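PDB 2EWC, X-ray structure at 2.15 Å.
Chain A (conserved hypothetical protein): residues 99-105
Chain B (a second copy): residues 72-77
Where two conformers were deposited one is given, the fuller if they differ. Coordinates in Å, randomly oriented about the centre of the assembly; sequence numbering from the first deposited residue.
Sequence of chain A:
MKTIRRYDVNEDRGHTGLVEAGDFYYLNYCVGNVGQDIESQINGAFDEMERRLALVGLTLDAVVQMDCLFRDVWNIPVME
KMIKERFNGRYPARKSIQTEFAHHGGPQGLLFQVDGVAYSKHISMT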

# COMPACT_ATOMS: atom_id res chain seq x y z
N THR A 99 -12.76 7.78 23.24
CA THR A 99 -14.01 7.01 23.19
C THR A 99 -13.76 5.63 22.58
O THR A 99 -12.83 5.44 21.80
CB THR A 99 -15.15 7.73 22.37
OG1 THR A 99 -16.34 6.92 22.36
CG2 THR A 99 -14.73 7.94 20.92
N GLU A 100 -14.59 4.67 22.95
CA GLU A 100 -14.65 3.41 22.22
C GLU A 100 -15.38 3.65 20.91
O GLU A 100 -16.17 4.61 20.81
CB GLU A 100 -15.40 2.36 23.03
CG GLU A 100 -14.78 2.10 24.36
CD GLU A 100 -13.41 1.44 24.25
OE1 GLU A 100 -13.17 0.66 23.28
OE2 GLU A 100 -12.56 1.71 25.14
N PHE A 101 -15.13 2.78 19.94
CA PHE A 101 -15.84 2.77 18.67
C PHE A 101 -16.58 1.44 18.49
O PHE A 101 -16.20 0.45 19.10
CB PHE A 101 -14.83 2.90 17.55
CG PHE A 101 -14.04 4.19 17.58
CD1 PHE A 101 -14.68 5.42 17.40
CD2 PHE A 101 -12.68 4.17 17.78
CE1 PHE A 101 -13.94 6.63 17.41
CE2 PHE A 101 -11.92 5.35 17.77
CZ PHE A 101 -12.56 6.58 17.59
N ALA A 102 -17.60 1.41 17.64
CA ALA A 102 -18.28 0.14 17.35
C ALA A 102 -17.49 -0.58 16.29
O ALA A 102 -18.04 -1.00 15.27
CB ALA A 102 -19.71 0.39 16.90
N HIS A 103 -16.19 -0.70 16.52
CA HIS A 103 -15.29 -1.39 15.61
C HIS A 103 -14.13 -1.85 16.49
O HIS A 103 -13.81 -1.19 17.50
CB HIS A 103 -14.79 -0.45 14.51
CG HIS A 103 -13.78 -1.08 13.59
ND1 HIS A 103 -14.07 -1.43 12.29
CD2 HIS A 103 -12.49 -1.43 13.80
CE1 HIS A 103 -13.00 -1.96 11.74
NE2 HIS A 103 -12.03 -1.98 12.64
N HIS A 104 -13.52 -2.96 16.11
CA HIS A 104 -12.43 -3.55 16.89
C HIS A 104 -11.21 -2.61 16.93
O HIS A 104 -11.01 -1.80 16.02
CB HIS A 104 -12.07 -4.97 16.39
CG HIS A 104 -11.37 -5.02 15.07
ND1 HIS A 104 -9.99 -5.01 14.96
CD2 HIS A 104 -11.85 -5.14 13.81
CE1 HIS A 104 -9.65 -5.09 13.68
NE2 HIS A 104 -10.76 -5.16 12.96
N GLY A 105 -10.47 -2.67 18.03
CA GLY A 105 -9.17 -1.99 18.18
C GLY A 105 -8.08 -3.01 17.87
O GLY A 105 -8.31 -3.93 17.10
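Chain B 72-77: DVWNIP

Chain A has no regular helix or strand from T99(A) to G105(A). Most of its residues have extended backbone angles. A102(A) departs from this, with phi/psi of -83/51, and the chain bends there. A weak backbone hydrogen bond, H103(A) N to F101(A) O at 2.8 Å, spans the bend.

Chain B is more compact. D72(B) leads into a 3-10 segment, V73(B) to N75(B), and a helix begins at I76(B) and continues later in the chain. Two backbone hydrogen bonds of 3.0 Å hold the turn: N75(B) N to D72(B) O, and I76(B) N to V73(B) O. OD1 of D72(B) also accepts a hydrogen bond from W74(B) N, at 3.1 Å. The nearest CA atoms are those of A102(A) and W74(B), 4.7 Å apart. This is the one CA pair in register, so the stretches touch at one place and do not run side by side. No hydrogen bond crosses between the stretches; the contact is made by packing and buries 299 Å² in all.

W74(B) is central to the contact. Its CA-to-CB bond points sideways, but the indole reaches closer to chain A. A102(A) CA lies 3.7 Å from the centroid of the six-membered ring of W74(B), only 7° off the normal, so its C-H group forms a CH-pi contact with the face. The backbone following it covers the same ring: A102(A) C is 3.5 Å from W74(B) CZ3, and H103(A) N is 3.4 Å from W74(B) CH2.

The methyl group of A102(A) makes apolar contacts too: A102(A) CB is 4.0 Å from W74(B) CE3 and 3.9 Å from I76(B) CD1. V73(B) points toward chain A and packs against backbone, with its CG1 3.7 Å from E100(A) O and 3.6 Å from F101(A) C. The F101(A) side chain points away, so this residue meets chain B through its main chain.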

# COMPACT_ATOMS: atom_id res chain seq x y z
N ASP B 72 -23.12 2.07 25.75
CA ASP B 72 -22.50 0.99 24.97
C ASP B 72 -22.59 1.38 23.50
O ASP B 72 -23.65 1.19 22.89
CB ASP B 72 -23.21 -0.38 25.22
CG ASP B 72 -22.55 -1.55 24.44
OD1 ASP B 72 -21.57 -1.32 23.69
OD2 ASP B 72 -23.00 -2.72 24.59
N VAL B 73 -21.50 1.89 22.94
CA VAL B 73 -21.49 2.39 21.56
C VAL B 73 -21.78 1.28 20.52
O VAL B 73 -22.20 1.57 19.40
CB VAL B 73 -20.17 3.14 21.24
CG1 VAL B 73 -18.99 2.18 21.08
CG2 VAL B 73 -20.35 4.04 20.02
N TRP B 74 -21.58 0.02 20.90
CA TRP B 74 -21.96 -1.10 20.01
C TRP B 74 -23.48 -1.22 19.71
O TRP B 74 -23.90 -2.06 18.90
CB TRP B 74 -21.42 -2.42 20.53
CG TRP B 74 -19.91 -2.50 20.51
CD1 TRP B 74 -19.06 -2.17 21.54
CD2 TRP B 74 -19.09 -2.96 19.44
NE1 TRP B 74 -17.75 -2.39 21.15
CE2 TRP B 74 -17.75 -2.88 19.87
CE3 TRP B 74 -19.36 -3.42 18.14
CZ2 TRP B 74 -16.67 -3.25 19.05
CZ3 TRP B 74 -18.30 -3.80 17.33
CH2 TRP B 74 -16.96 -3.71 17.80
N ASN B 75 -24.27 -0.38 20.37
CA ASN B 75 -25.69 -0.22 20.06
C ASN B 75 -25.98 0.70 18.86
O ASN B 75 -27.14 0.93 18.52
CB ASN B 75 -26.43 0.32 21.29
CG ASN B 75 -26.67 -0.73 22.34
OD1 ASN B 75 -27.02 -1.88 22.04
ND2 ASN B 75 -26.50 -0.35 23.60
N ILE B 76 -24.94 1.25 18.22
CA ILE B 76 -25.13 2.04 16.99
C ILE B 76 -26.10 1.39 15.97
O ILE B 76 -26.96 2.09 15.45
CB ILE B 76 -23.79 2.41 16.31
CG1 ILE B 76 -23.13 3.60 17.02
CG2 ILE B 76 -23.97 2.81 14.82
CD1 ILE B 76 -21.67 3.72 16.66
N PRO B 77 -25.97 0.07 15.66
CA PRO B 77 -26.95 -0.53 14.73
C PRO B 77 -28.42 -0.46 15.20
O PRO B 77 -29.33 -0.39 14.37
CB PRO B 77 -26.52 -2.01 14.60
CG PRO B 77 -25.12 -2.08 15.11
CD PRO B 77 -24.94 -0.90 16.08